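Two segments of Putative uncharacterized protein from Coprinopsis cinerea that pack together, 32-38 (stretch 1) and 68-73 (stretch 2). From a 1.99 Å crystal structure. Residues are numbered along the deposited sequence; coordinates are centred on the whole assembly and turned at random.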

# COMPACT_ATOMS: atom_id res chain seq x y z
N TRP A 32 3.01 14.02 -0.10
CA TRP A 32 2.18 13.94 -1.29
C TRP A 32 2.85 14.82 -2.36
O TRP A 32 2.69 16.04 -2.37
CB TRP A 32 0.78 14.40 -0.94
CG TRP A 32 -0.19 14.53 -2.09
CD1 TRP A 32 -1.02 15.57 -2.31
CD2 TRP A 32 -0.40 13.60 -3.14
NE1 TRP A 32 -1.76 15.35 -3.45
CE2 TRP A 32 -1.41 14.13 -3.96
CE3 TRP A 32 0.13 12.33 -3.44
CZ2 TRP A 32 -1.87 13.46 -5.09
CZ3 TRP A 32 -0.36 11.65 -4.56
CH2 TRP A 32 -1.34 12.21 -5.36
N TYR A 33 3.67 14.17 -3.18
CA TYR A 33 4.38 14.83 -4.29
C TYR A 33 4.53 13.95 -5.54
O TYR A 33 4.78 14.47 -6.60
CB TYR A 33 5.76 15.34 -3.86
CG TYR A 33 6.74 14.26 -3.46
CD1 TYR A 33 7.66 13.75 -4.37
CD2 TYR A 33 6.75 13.75 -2.17
CE1 TYR A 33 8.56 12.75 -4.00
CE2 TYR A 33 7.65 12.76 -1.79
CZ TYR A 33 8.55 12.25 -2.70
OH TYR A 33 9.43 11.26 -2.30
N ILE A 34 4.41 12.62 -5.41
CA ILE A 34 4.51 11.73 -6.55
C ILE A 34 3.12 11.67 -7.20
O ILE A 34 2.32 10.82 -6.89
CB ILE A 34 5.03 10.32 -6.15
CG1 ILE A 34 6.41 10.41 -5.49
CG2 ILE A 34 5.14 9.40 -7.35
CD1 ILE A 34 6.96 9.09 -4.98
N LYS A 35 2.85 12.61 -8.09
CA LYS A 35 1.52 12.77 -8.64
C LYS A 35 1.56 13.53 -9.96
O LYS A 35 2.56 14.17 -10.28
CB LYS A 35 0.70 13.60 -7.67
CG LYS A 35 1.23 15.00 -7.48
CD LYS A 35 0.68 15.66 -6.24
CE LYS A 35 1.13 17.12 -6.16
NZ LYS A 35 0.92 17.67 -4.79
N GLY A 36 0.42 13.53 -10.65
CA GLY A 36 0.25 14.30 -11.87
C GLY A 36 -0.05 15.76 -11.56
O GLY A 36 -0.16 16.15 -10.38
N SER A 37 -0.22 16.54 -12.62
CA SER A 37 -0.55 17.97 -12.52
C SER A 37 -1.99 18.26 -12.13
O SER A 37 -2.32 19.40 -11.80
CB SER A 37 -0.32 18.64 -13.87
OG SER A 37 1.05 18.56 -14.19
N GLY A 38 -2.85 17.24 -12.19
CA GLY A 38 -4.26 17.43 -11.89
C GLY A 38 -4.52 17.84 -10.45
O GLY A 38 -3.62 17.80 -9.61
N THR A 68 -4.28 8.81 -17.28
CA THR A 68 -3.25 9.21 -18.22
C THR A 68 -2.55 10.50 -17.82
O THR A 68 -1.44 10.73 -18.26
CB THR A 68 -3.78 9.38 -19.66
OG1 THR A 68 -4.73 10.44 -19.72
CG2 THR A 68 -4.41 8.13 -20.13
N THR A 69 -3.16 11.31 -16.96
CA THR A 69 -2.51 12.53 -16.47
C THR A 69 -1.66 12.33 -15.21
O THR A 69 -1.09 13.29 -14.72
CB THR A 69 -3.53 13.62 -16.15
OG1 THR A 69 -4.20 13.30 -14.91
CG2 THR A 69 -4.54 13.78 -17.30
N ALA A 70 -1.59 11.10 -14.70
CA ALA A 70 -0.91 10.83 -13.43
C ALA A 70 0.58 10.60 -13.66
O ALA A 70 1.11 9.52 -13.45
CB ALA A 70 -1.52 9.61 -12.75
N THR A 71 1.26 11.64 -14.10
CA THR A 71 2.60 11.50 -14.63
C THR A 71 3.48 12.43 -13.81
O THR A 71 3.20 13.63 -13.74
CB THR A 71 2.61 11.86 -16.13
OG1 THR A 71 1.93 13.10 -16.34
CG2 THR A 71 1.87 10.82 -16.92
N TRP A 72 4.50 11.89 -13.16
CA TRP A 72 5.33 12.70 -12.27
C TRP A 72 6.73 12.90 -12.84
O TRP A 72 7.09 14.01 -13.29
CB TRP A 72 5.39 12.07 -10.88
CG TRP A 72 6.23 12.84 -9.94
CD1 TRP A 72 6.04 14.13 -9.57
CD2 TRP A 72 7.40 12.39 -9.25
NE1 TRP A 72 7.02 14.51 -8.70
CE2 TRP A 72 7.87 13.46 -8.49
CE3 TRP A 72 8.09 11.17 -9.21
CZ2 TRP A 72 9.00 13.37 -7.67
CZ3 TRP A 72 9.23 11.07 -8.40
CH2 TRP A 72 9.67 12.17 -7.65
N ASN A 73 7.52 11.83 -12.83
CA ASN A 73 8.89 11.86 -13.33
C ASN A 73 9.05 11.15 -14.67
O ASN A 73 10.17 10.95 -15.13
CB ASN A 73 9.79 11.14 -12.34
CG ASN A 73 9.46 9.67 -12.25
OD1 ASN A 73 8.28 9.29 -12.26
ND2 ASN A 73 10.47 8.84 -12.19
O HOH W 1 -0.25 15.80 -15.27

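The two stretches meet over a small area, 323 Å² summed over both sides. No direct hydrogen bond crosses between them. The contact rests on one tryptophan, a close backbone approach at a glycine, and a bridging water.

Thr68 begins stretch 2 and makes no contact with stretch 1. Thr69 follows, and its backbone oxygen does most of its work. Thr69 O lies 3.3 Å from Gly36 CA in a CA-H...O contact. Thr69 O also accepts a hydrogen bond from water 1, 2.7 Å from the water oxygen. The same water accepts one from Ser37 N, 2.8 Å from the water oxygen. Ser37 N and Thr69 O are themselves 4.0 Å apart, so the water links two backbone groups too distant to bond directly. Within stretch 2, Thr69 O also receives a weak hydrogen bond from Thr71 N at 2.9 Å.

Ala70 is buried where the CA atoms of the two stretches come nearest. Ala70 CA is 4.0 Å from Gly36 CA. Glycine suits this place because a CB at position 36 would point toward stretch 2. An ideal CB there would sit 2.0 Å from Thr69 O and 3.0 Å from Ala70 CA, and both are clashes. The methyl group of Ala70 points sideways and stays clear of this approach.

The CA-to-CB bond of Thr71 points away from stretch 1, and the residue makes its contact through its backbone. Thr71 O lies 3.6 Å from Gly36 CA in a second CA-H...O contact, with a nearly straight angle of 167° at the hydrogen. Gly36 CA thus faces two carbonyl oxygens of stretch 2.

Trp72 has the largest covered area of any residue in the contact, 104 Å². Its CB points toward stretch 1, with chi1 in the t well. Ile34 CA lies over the indole, 4.0 Å from the centroid of the five-membered ring and only 10° off its normal. This is a CH-pi contact. Ile34 CG2 adds an apolar contact at 3.9 Å from Trp72 CE3. The broad indole can therefore cover both backbone and side chain of the buried isoleucine. The ring of Tyr33 presents its edge toward the indole face in an offset edge-to-face pair. The planes meet at 68°, and Tyr33 CD1 is 3.6 Å from Trp72 CZ2. Tyr33 O is 3.1 Å from Trp72 NE1, but it lies over the ring face and the angle is too poor for a hydrogen bond. Lys35 points its CB away, and its NZ makes a weak hydrogen bond to Trp32 O at 3.4 Å.

Asn73 ends the stretch without touching stretch 1.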